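Local coordinates for aftrax (Archaeoglobus fulgidus, PDB 3ZC0), which binds and cleaves duplex RNA as the Trax-like subunit of an archaeal C3PO assembly, probably at a magnesium site, at residues 84-89 with 115-120; 144-149 with 175-180. The protein carries 1 engineered substitution. One frame throughout, in Å; residues are numbered along the deposited sequence.

Contact 1 of 2, residues 84-89 with 115-120; sequences LVEAIA and FAAAVG. Engineered in segment 115-120: Ala117 (natural residue Asp). With MG (magnesium ion), chain U.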
# COMPACT_ATOMS: atom_id res chain seq x y z
N LEU E 84 -1.78 -27.42 -6.92
CA LEU E 84 -1.78 -28.84 -7.23
C LEU E 84 -1.27 -29.63 -6.03
O LEU E 84 -1.89 -30.62 -5.62
CB LEU E 84 -0.92 -29.11 -8.44
CG LEU E 84 -0.98 -30.51 -9.01
CD1 LEU E 84 -2.41 -31.07 -8.93
CD2 LEU E 84 -0.52 -30.43 -10.44
N VAL E 85 -0.16 -29.18 -5.46
CA VAL E 85 0.32 -29.81 -4.23
C VAL E 85 -0.76 -29.75 -3.15
O VAL E 85 -1.03 -30.77 -2.51
CB VAL E 85 1.64 -29.20 -3.71
CG1 VAL E 85 2.04 -29.87 -2.42
CG2 VAL E 85 2.75 -29.36 -4.74
N GLU E 86 -1.38 -28.59 -2.95
CA GLU E 86 -2.42 -28.45 -1.92
C GLU E 86 -3.50 -29.53 -2.09
O GLU E 86 -3.80 -30.29 -1.15
CB GLU E 86 -3.04 -27.05 -1.94
CG GLU E 86 -4.15 -26.77 -0.87
CD GLU E 86 -4.87 -25.44 -1.09
OE1 GLU E 86 -4.56 -24.75 -2.08
OE2 GLU E 86 -5.76 -25.08 -0.29
N ALA E 87 -4.07 -29.59 -3.29
CA ALA E 87 -5.12 -30.56 -3.62
C ALA E 87 -4.70 -32.01 -3.38
O ALA E 87 -5.49 -32.81 -2.84
CB ALA E 87 -5.57 -30.39 -5.07
N ILE E 88 -3.47 -32.34 -3.78
CA ILE E 88 -2.97 -33.69 -3.57
C ILE E 88 -2.78 -34.02 -2.10
O ILE E 88 -3.31 -35.01 -1.60
CB ILE E 88 -1.65 -33.95 -4.29
CG1 ILE E 88 -1.85 -33.99 -5.81
CG2 ILE E 88 -1.07 -35.27 -3.80
CD1 ILE E 88 -0.60 -33.66 -6.59
N ALA E 89 -2.02 -33.19 -1.39
CA ALA E 89 -1.83 -33.36 0.04
C ALA E 89 -3.16 -33.54 0.77
O ALA E 89 -3.32 -34.46 1.57
CB ALA E 89 -1.05 -32.19 0.62
N PHE E 115 1.60 -27.76 0.99
CA PHE E 115 1.23 -28.49 2.20
C PHE E 115 0.73 -27.55 3.28
O PHE E 115 -0.34 -27.81 3.92
CB PHE E 115 2.40 -29.34 2.71
CG PHE E 115 2.49 -30.69 2.05
CD1 PHE E 115 3.20 -30.86 0.85
CD2 PHE E 115 1.88 -31.80 2.61
CE1 PHE E 115 3.28 -32.09 0.25
CE2 PHE E 115 1.96 -33.03 2.01
CZ PHE E 115 2.66 -33.18 0.82
N ALA E 116 1.47 -26.45 3.47
CA ALA E 116 1.03 -25.42 4.42
C ALA E 116 -0.41 -24.97 4.12
O ALA E 116 -1.25 -24.91 5.02
CB ALA E 116 1.98 -24.22 4.44
N ALA E 117 -0.67 -24.70 2.85
CA ALA E 117 -2.00 -24.36 2.36
C ALA E 117 -3.02 -25.42 2.74
O ALA E 117 -4.15 -25.09 3.13
CB ALA E 117 -1.98 -24.21 0.86
N ALA E 118 -2.64 -26.69 2.58
CA ALA E 118 -3.58 -27.79 2.83
C ALA E 118 -4.05 -27.83 4.28
O ALA E 118 -5.19 -28.26 4.54
CB ALA E 118 -2.98 -29.14 2.41
N VAL E 119 -3.19 -27.37 5.20
CA VAL E 119 -3.62 -27.23 6.61
C VAL E 119 -5.03 -26.61 6.83
O VAL E 119 -5.82 -27.13 7.63
CB VAL E 119 -2.61 -26.46 7.45
CG1 VAL E 119 -3.06 -26.44 8.92
CG2 VAL E 119 -1.25 -27.10 7.32
N GLY E 120 -5.33 -25.53 6.11
CA GLY E 120 -6.63 -24.87 6.23
C GLY E 120 -7.78 -25.69 5.70
O GLY E 120 -8.89 -25.64 6.27
MG MG U . -7.23 -23.49 -0.22
O HOH W 1 -6.62 -23.52 1.74
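Phe115, Glu86 and Ala89 carry the meeting of helices 73-94 and 108-132, whose short segments cross at 54° with their axes 7.8 Å apart. In Phe115, CG is anti to the carbonyl carbon (chi1 -85°) and so beside the backbone N; from there the ring lies against Ala89 and Val85, although CB itself starts away from the other helix. The methyl of Ala89 sits over one face of that ring, shifted toward the rim: a CH-pi contact with Ala89 CB 3.7 Å from the centroid of the Phe115 ring and nearest to CE2. At CD1 and CE1 the ring meets Val85, the two side chains crossing at about a right angle, with Val85 CG1 to Phe115 CD1 at 3.6 Å. A small residue suits position 89 because its methyl fits both against the ring and against the next helix turn, Ala89 CB to Ala118 CB being 4.0 Å. Phe100 and Phe111 add further aromatic neighbours to Phe115.

Glu86 works on the polar side of the same interface. Its CG is anti to the backbone N (chi1 -179°) and the chain beyond is extended, a reach that suits glutamate to a metal held away from its helix. Glu86 OE2 binds the magnesium ion at 2.2 Å, while the chain passes a methyl, Glu86 CD to Ala117 CB 3.7 Å. Ala117 is an engineered replacement of the natural aspartate and offers the metal no carboxylate. Ala117 O nevertheless accepts a bond from the water on the magnesium, 3.2 Å away. Glu121 and a phosphate of the bound RNA also bind the ion. A hydrophobic helix-helix core here backs the acidic magnesium site of the all-helical Translin fold.

Contact 2 of 2, residues 144-149 with 175-180; sequences VMEKIY and GGIERT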
# COMPACT_ATOMS: atom_id res chain seq x y z
N VAL E 144 -2.57 -34.84 11.78
CA VAL E 144 -1.87 -34.47 10.53
C VAL E 144 -1.55 -32.97 10.45
O VAL E 144 -0.41 -32.61 10.19
CB VAL E 144 -2.54 -35.04 9.20
CG1 VAL E 144 -3.98 -35.35 9.40
CG2 VAL E 144 -2.35 -34.09 8.02
N MET E 145 -2.55 -32.12 10.72
CA MET E 145 -2.37 -30.66 10.75
C MET E 145 -1.15 -30.29 11.56
O MET E 145 -0.22 -29.63 11.06
CB MET E 145 -3.61 -29.97 11.33
CG MET E 145 -4.79 -29.96 10.35
SD MET E 145 -6.36 -29.36 11.01
CE MET E 145 -5.82 -27.77 11.67
N GLU E 146 -1.16 -30.73 12.81
CA GLU E 146 -0.02 -30.53 13.70
C GLU E 146 1.29 -31.06 13.09
O GLU E 146 2.33 -30.41 13.23
CB GLU E 146 -0.29 -31.20 15.04
CG GLU E 146 -1.20 -30.42 15.99
CD GLU E 146 -0.47 -29.30 16.73
OE1 GLU E 146 0.65 -28.92 16.31
OE2 GLU E 146 -1.02 -28.81 17.74
N LYS E 147 1.24 -32.21 12.42
CA LYS E 147 2.44 -32.82 11.85
C LYS E 147 3.04 -31.90 10.80
O LYS E 147 4.19 -31.51 10.90
CB LYS E 147 2.14 -34.18 11.22
N ILE E 148 2.23 -31.56 9.80
CA ILE E 148 2.61 -30.63 8.75
C ILE E 148 3.19 -29.36 9.35
O ILE E 148 4.25 -28.91 8.91
CB ILE E 148 1.42 -30.25 7.88
CG1 ILE E 148 0.83 -31.47 7.19
CG2 ILE E 148 1.84 -29.25 6.83
CD1 ILE E 148 -0.51 -31.20 6.48
N TYR E 149 2.53 -28.79 10.34
CA TYR E 149 3.09 -27.59 10.96
C TYR E 149 4.49 -27.85 11.47
O TYR E 149 5.43 -27.13 11.10
CB TYR E 149 2.21 -27.03 12.09
CG TYR E 149 2.76 -25.72 12.66
CD1 TYR E 149 2.55 -24.51 12.00
CD2 TYR E 149 3.51 -25.70 13.84
CE1 TYR E 149 3.06 -23.32 12.50
CE2 TYR E 149 4.02 -24.51 14.35
CZ TYR E 149 3.80 -23.32 13.68
OH TYR E 149 4.30 -22.13 14.18
N GLY E 175 -2.71 -20.63 13.51
CA GLY E 175 -4.01 -20.10 13.91
C GLY E 175 -5.13 -21.10 13.68
O GLY E 175 -5.91 -21.39 14.58
N GLY E 176 -5.20 -21.63 12.47
CA GLY E 176 -6.18 -22.64 12.14
C GLY E 176 -6.16 -23.82 13.09
O GLY E 176 -7.19 -24.21 13.61
N ILE E 177 -4.98 -24.40 13.32
CA ILE E 177 -4.85 -25.53 14.23
C ILE E 177 -5.45 -25.19 15.59
O ILE E 177 -6.26 -25.93 16.12
CB ILE E 177 -3.37 -25.96 14.40
CG1 ILE E 177 -2.77 -26.38 13.08
CG2 ILE E 177 -3.25 -27.10 15.37
CD1 ILE E 177 -1.26 -26.27 13.08
N GLU E 178 -5.07 -24.04 16.14
CA GLU E 178 -5.57 -23.70 17.46
C GLU E 178 -7.08 -23.55 17.44
O GLU E 178 -7.76 -24.05 18.33
CB GLU E 178 -4.96 -22.42 17.94
CG GLU E 178 -4.11 -22.62 19.13
CD GLU E 178 -2.82 -23.30 18.78
OE1 GLU E 178 -2.02 -22.67 18.06
OE2 GLU E 178 -2.59 -24.45 19.24
N ARG E 179 -7.58 -22.87 16.43
CA ARG E 179 -9.01 -22.64 16.33
C ARG E 179 -9.69 -24.02 16.33
O ARG E 179 -10.62 -24.26 17.10
CB ARG E 179 -9.35 -21.81 15.08
CG ARG E 179 -10.70 -21.07 15.12
CD ARG E 179 -10.86 -20.06 13.97
NE ARG E 179 -9.90 -18.95 14.03
CZ ARG E 179 -8.90 -18.77 13.16
NH1 ARG E 179 -8.71 -19.62 12.15
NH2 ARG E 179 -8.08 -17.73 13.30
N THR E 180 -9.16 -24.93 15.53
CA THR E 180 -9.73 -26.26 15.43
C THR E 180 -9.70 -26.96 16.79
O THR E 180 -10.68 -27.59 17.19
CB THR E 180 -9.04 -27.09 14.31
OG1 THR E 180 -9.09 -26.34 13.09
CG2 THR E 180 -9.76 -28.42 14.09
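Ile177 projects from helix 166-187 between Met145, Glu146 and Tyr149 of helix 135-153, and each branch finds a different neighbour. The longer branch, through CG1, passes Met145, and the two side chains slide past each other in opposite directions. Ile177 CD1 then ends against Tyr149 CB at 3.7 Å; these side chains cross at about a right angle. The other branch, Ile177 CG2, lies 3.7 Å from Glu146 OE2. A branched aliphatic residue suits the place because one arm can meet Met145 and Tyr149 while the other meets the chain of Glu146.

Met145 bends at its last torsion (chi3 53°), which carries CE onto the backbone of the facing helix, Met145 CE being 3.5 Å from Ile177 CA. The same methyl lies 3.6 Å from Ile177 CG1 and 3.8 Å from Thr180 OG1, and the flexible thioether lets one chain serve all three. Thr180 turns its hydroxyl back along its own helix, Thr180 OG1 donating to Gly176 O at 2.9 Å from 44° out of the carbonyl plane; that oxygen also accepts the backbone N of Thr180. Glu146 crosses Ile177 obliquely, with CG, CD and OE2 nearest to CG2 of Ile177, while its carboxylate forms salt bridges with Arg174 and Lys181. Arg174 also makes a cation-pi contact with Tyr149.

An alanine in place of Ile177 would probably leave a gap between the helices, with the Met145 methyl losing its partner at CG1 and Tyr149 CB losing its cover from CD1.

The short segments run close to antiparallel, at 155° with axes 10.2 Å apart: largely apolar antiparallel helix packing within the helical bundle of the Translin fold.

Overall arrangement
Contact 1 closes before contact 2 opens along the chain, and their centres lie 13 Å apart. Each joins two helices, 73-94 with 108-132 and then 135-153 with 166-187, and helices 108-132 and 135-153 are consecutive. The contacts also touch: Val119 CG2 packs on Ile148 CG2, and Val119 CG1 approaches Ile177 CG1, making helix 108-132 the bridge between them. Contact 1 lies near the centre of the chain beside the magnesium ion, whereas contact 2 is farther out, where Arg179 makes a salt bridge to an RNA phosphate. A run of packed helices thus joins the metal site to a part of the chain that touches the RNA.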